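Local coordinates for carbohydrate-binding protein (PDB 6N1B), which probably removes the acetyl group from N-acetylgalactosamine of the blood group A antigen, a step in converting A to universal O type blood, at residues L205-F214 with P270-V278. Sequence-based numbering, arbitrary orientation.
Sequences LSPTIVYDDF and PWHQDVQYV. With CA (calcium ion), chain C; CA (calcium ion), chain D; GLA (alpha-D-galactopyranose), chain B.
Thr208 OG1 takes the backbone N-H of Val275 at 3.0 Å and gives its own proton to water 1. That water also donates to Ile209 O and Val275 O and binds a calcium ion. Asp274 OD1 holds the same ion at 2.4 Å, with Asp56 and Asp122 among the other ligands. The Asp274 carboxylate has a further partner in Phe339. Ser206 OG, anti to the backbone N (chi1 -175°), receives Gln273 N at 2.9 Å, nearly straight at 174°. The Gln273 chain bends back so that NE2 reaches Ser206 O at 2.9 Å, from above the carbonyl plane, and makes a weak bond to Leu205 O. Strands 207-212 and 272-278 run almost parallel, and each is the first strand of its own four-stranded antiparallel sheet. This fits neighbouring blades of a beta-propeller, with the sugar site at the N-terminal ends of these strands. There Ser206 CB lies over one face of the His272 ring in a CH-pi contact. ND1 of that ring donates to Trp271 O, and NE2 binds the second calcium ion, shared with Asp120. Leu205 CD1 packs on Trp271 CH2 at 3.4 Å beside the alpha-galactose. At the far end Val210 CG1 meets Tyr277 CB, and the Phe214 ring leans obliquely on the Tyr277 ring.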
loop_
_atom_site.group_PDB
_atom_site.type_symbol
_atom_site.label_atom_id
_atom_site.label_comp_id
_atom_site.label_asym_id
_atom_site.label_seq_id
_atom_site.Cartn_x
_atom_site.Cartn_y
_atom_site.Cartn_z
ATOM N N LEU A 205 -10.883 0.496 -3.716
ATOM C CA LEU A 205 -9.496 0.317 -4.075
ATOM C C LEU A 205 -8.536 0.842 -3.031
ATOM O O LEU A 205 -8.762 1.840 -2.351
ATOM C CB LEU A 205 -9.156 0.929 -5.417
ATOM C CG LEU A 205 -10.012 0.495 -6.645
ATOM C CD1 LEU A 205 -9.451 1.006 -7.889
ATOM C CD2 LEU A 205 -10.125 -1.045 -6.694
ATOM N N SER A 206 -7.389 0.163 -2.967
ATOM C CA SER A 206 -6.300 0.601 -2.092
ATOM C C SER A 206 -6.738 0.896 -0.612
ATOM O O SER A 206 -6.443 1.981 -0.102
ATOM C CB SER A 206 -5.574 1.825 -2.690
ATOM O OG SER A 206 -4.437 2.219 -1.942
ATOM N N PRO A 207 -7.401 -0.101 -0.028
ATOM C CA PRO A 207 -7.740 0.127 1.420
ATOM C C PRO A 207 -6.544 0.423 2.275
ATOM O O PRO A 207 -5.486 -0.242 2.099
ATOM C CB PRO A 207 -8.396 -1.239 1.786
ATOM C CG PRO A 207 -7.792 -2.227 0.891
ATOM C CD PRO A 207 -7.678 -1.486 -0.428
ATOM N N THR A 208 -6.620 1.369 3.162
ATOM C CA THR A 208 -5.503 1.702 4.031
ATOM C C THR A 208 -6.082 1.889 5.404
ATOM O O THR A 208 -7.073 2.649 5.571
ATOM C CB THR A 208 -4.662 2.864 3.475
ATOM O OG1 THR A 208 -3.635 3.218 4.380
ATOM C CG2 THR A 208 -5.439 4.117 3.191
ATOM N N ILE A 209 -5.502 1.236 6.410
ATOM C CA ILE A 209 -6.039 1.174 7.771
ATOM C C ILE A 209 -5.126 1.822 8.787
ATOM O O ILE A 209 -3.904 1.653 8.720
ATOM C CB ILE A 209 -6.318 -0.316 8.107
ATOM C CG1 ILE A 209 -7.320 -0.969 7.204
ATOM C CG2 ILE A 209 -6.795 -0.416 9.576
ATOM C CD1 ILE A 209 -6.860 -1.431 5.801
ATOM N N VAL A 210 -5.705 2.552 9.702
ATOM C CA VAL A 210 -5.036 3.152 10.868
ATOM C C VAL A 210 -5.915 2.919 12.071
ATOM O O VAL A 210 -7.130 3.044 12.030
ATOM C CB VAL A 210 -4.811 4.676 10.669
ATOM C CG1 VAL A 210 -4.330 5.376 11.961
ATOM C CG2 VAL A 210 -3.877 4.942 9.539
ATOM N N TYR A 211 -5.269 2.573 13.192
ATOM C CA TYR A 211 -5.926 2.632 14.515
ATOM C C TYR A 211 -5.789 3.971 15.107
ATOM O O TYR A 211 -4.713 4.473 15.358
ATOM C CB TYR A 211 -5.355 1.551 15.443
ATOM C CG TYR A 211 -6.131 1.605 16.781
ATOM C CD1 TYR A 211 -7.386 1.039 16.843
ATOM C CD2 TYR A 211 -5.611 2.192 17.921
ATOM C CE1 TYR A 211 -8.135 1.070 18.031
ATOM C CE2 TYR A 211 -6.307 2.213 19.123
ATOM C CZ TYR A 211 -7.560 1.700 19.156
ATOM O OH TYR A 211 -8.321 1.673 20.309
ATOM N N ASP A 212 -6.958 4.666 15.293
ATOM C CA ASP A 212 -7.027 5.944 15.955
ATOM C C ASP A 212 -7.100 5.694 17.515
ATOM O O ASP A 212 -8.149 5.222 17.978
ATOM C CB ASP A 212 -8.241 6.721 15.460
ATOM C CG ASP A 212 -8.551 8.051 16.167
ATOM O OD1 ASP A 212 -8.175 8.247 17.271
ATOM O OD2 ASP A 212 -9.282 8.914 15.498
ATOM N N ASP A 213 -6.014 5.954 18.193
ATOM C CA ASP A 213 -5.918 5.745 19.634
ATOM C C ASP A 213 -6.538 6.872 20.469
ATOM O O ASP A 213 -6.474 6.776 21.690
ATOM C CB ASP A 213 -4.449 5.506 20.004
ATOM C CG ASP A 213 -4.231 4.823 21.338
ATOM O OD1 ASP A 213 -5.146 4.200 21.960
ATOM O OD2 ASP A 213 -3.051 4.928 21.713
ATOM N N PHE A 214 -7.055 7.924 19.821
ATOM C CA PHE A 214 -7.779 8.969 20.550
ATOM C C PHE A 214 -9.250 8.516 20.727
ATOM O O PHE A 214 -9.679 8.248 21.840
ATOM C CB PHE A 214 -7.701 10.314 19.851
ATOM C CG PHE A 214 -6.363 10.938 20.004
ATOM C CD1 PHE A 214 -5.233 10.543 19.280
ATOM C CD2 PHE A 214 -6.213 12.085 20.762
ATOM C CE1 PHE A 214 -4.027 11.127 19.475
ATOM C CE2 PHE A 214 -4.965 12.719 20.896
ATOM C CZ PHE A 214 -3.912 12.282 20.214
ATOM N N PRO A 270 -7.953 10.968 -6.858
ATOM C CA PRO A 270 -7.245 9.877 -6.230
ATOM C C PRO A 270 -7.213 8.643 -7.134
ATOM O O PRO A 270 -8.154 8.297 -7.816
ATOM C CB PRO A 270 -8.061 9.565 -4.970
ATOM C CG PRO A 270 -9.490 9.993 -5.377
ATOM C CD PRO A 270 -9.249 11.193 -6.264
ATOM N N TRP A 271 -6.101 7.874 -6.984
ATOM C CA TRP A 271 -6.057 6.483 -7.434
ATOM C C TRP A 271 -5.844 5.514 -6.308
ATOM O O TRP A 271 -6.682 4.631 -6.022
ATOM C CB TRP A 271 -4.999 6.214 -8.584
ATOM C CG TRP A 271 -4.984 4.776 -9.029
ATOM C CD1 TRP A 271 -3.905 3.891 -8.920
ATOM C CD2 TRP A 271 -6.092 4.002 -9.528
ATOM N NE1 TRP A 271 -4.273 2.690 -9.387
ATOM C CE2 TRP A 271 -5.592 2.699 -9.795
ATOM C CE3 TRP A 271 -7.417 4.311 -9.911
ATOM C CZ2 TRP A 271 -6.347 1.691 -10.289
ATOM C CZ3 TRP A 271 -8.177 3.278 -10.434
ATOM C CH2 TRP A 271 -7.686 1.981 -10.626
ATOM N N HIS A 272 -4.705 5.613 -5.601
ATOM C CA HIS A 272 -4.320 4.698 -4.541
ATOM C C HIS A 272 -3.708 5.557 -3.425
ATOM O O HIS A 272 -3.255 6.682 -3.659
ATOM C CB HIS A 272 -3.345 3.614 -5.021
ATOM C CG HIS A 272 -3.893 2.446 -5.694
ATOM N ND1 HIS A 272 -5.154 2.368 -6.240
ATOM C CD2 HIS A 272 -3.313 1.232 -5.926
ATOM C CE1 HIS A 272 -5.336 1.138 -6.736
ATOM N NE2 HIS A 272 -4.249 0.413 -6.562
ATOM N N GLN A 273 -3.665 5.037 -2.189
ATOM C CA GLN A 273 -3.221 5.869 -1.049
ATOM C C GLN A 273 -2.805 5.015 0.148
ATOM O O GLN A 273 -3.227 3.874 0.274
ATOM C CB GLN A 273 -4.323 6.833 -0.606
ATOM C CG GLN A 273 -5.651 6.147 -0.215
ATOM C CD GLN A 273 -6.543 5.730 -1.381
ATOM O OE1 GLN A 273 -6.671 6.491 -2.386
ATOM N NE2 GLN A 273 -7.190 4.534 -1.262
ATOM N N ASP A 274 -1.981 5.662 1.000
ATOM C CA ASP A 274 -1.574 5.094 2.305
ATOM C C ASP A 274 -1.740 6.262 3.285
ATOM O O ASP A 274 -1.332 7.379 3.042
ATOM C CB ASP A 274 -0.109 4.633 2.277
ATOM C CG ASP A 274 0.329 3.940 3.553
ATOM O OD1 ASP A 274 -0.496 3.147 4.111
ATOM O OD2 ASP A 274 1.494 4.105 3.964
ATOM N N VAL A 275 -2.272 5.895 4.438
ATOM C CA VAL A 275 -2.484 6.891 5.559
ATOM C C VAL A 275 -1.736 6.446 6.804
ATOM O O VAL A 275 -1.672 5.262 7.112
ATOM C CB VAL A 275 -3.976 7.076 5.867
ATOM C CG1 VAL A 275 -4.212 8.086 6.999
ATOM C CG2 VAL A 275 -4.737 7.499 4.610
ATOM N N GLN A 276 -1.196 7.421 7.547
ATOM C CA GLN A 276 -0.631 7.194 8.880
ATOM C C GLN A 276 -1.185 8.245 9.839
ATOM O O GLN A 276 -1.297 9.401 9.463
ATOM C CB GLN A 276 0.887 7.318 8.862
ATOM C CG GLN A 276 1.623 6.227 8.115
ATOM C CD GLN A 276 1.785 5.020 8.953
ATOM O OE1 GLN A 276 2.662 4.955 9.839
ATOM N NE2 GLN A 276 0.873 4.015 8.782
ATOM N N TYR A 277 -1.448 7.820 11.089
ATOM C CA TYR A 277 -1.532 8.821 12.160
ATOM C C TYR A 277 -0.045 9.077 12.634
ATOM O O TYR A 277 0.632 8.062 12.937
ATOM C CB TYR A 277 -2.450 8.441 13.314
ATOM C CG TYR A 277 -2.514 9.578 14.295
ATOM C CD1 TYR A 277 -3.299 10.753 14.055
ATOM C CD2 TYR A 277 -1.752 9.532 15.470
ATOM C CE1 TYR A 277 -3.262 11.853 14.937
ATOM C CE2 TYR A 277 -1.763 10.585 16.368
ATOM C CZ TYR A 277 -2.453 11.725 16.110
ATOM O OH TYR A 277 -2.447 12.798 16.953
ATOM N N VAL A 278 0.326 10.336 12.735
ATOM C CA VAL A 278 1.697 10.705 13.108
ATOM C C VAL A 278 1.623 11.443 14.435
ATOM O O VAL A 278 1.345 12.641 14.491
ATOM C CB VAL A 278 2.361 11.518 12.019
ATOM C CG1 VAL A 278 3.798 11.841 12.457
ATOM C CG2 VAL A 278 2.376 10.813 10.673
HETATM CA CA CA C . -4.110 -1.595 -7.135
HETATM CA CA CA D . -0.294 1.252 5.605
HETATM C C1 GLA B . -5.875 -1.733 -12.300
HETATM C C2 GLA B . -5.599 -2.277 -10.858
HETATM C C3 GLA B . -6.568 -3.433 -10.558
HETATM C C4 GLA B . -8.068 -3.015 -10.780
HETATM C C5 GLA B . -8.230 -2.322 -12.169
HETATM C C6 GLA B . -9.517 -1.612 -12.295
HETATM O O2 GLA B . -4.208 -2.772 -10.869
HETATM O O3 GLA B . -6.291 -4.062 -9.077
HETATM O O4 GLA B . -8.363 -2.164 -9.737
HETATM O O5 GLA B . -7.251 -1.206 -12.343
HETATM O O6 GLA B . -9.734 -1.025 -13.650
HETATM O O HOH W 1 -1.895 2.608 6.768
HETATM O O HOH W 2 1.531 2.635 6.106
HETATM O O HOH W 3 -3.712 -1.382 -9.084
HETATM O O HOH W 4 -2.032 -1.763 -6.598
HETATM O O HOH W 5 -3.950 -3.483 -8.141
HETATM O O HOH W 6 -6.223 -1.556 -7.483
#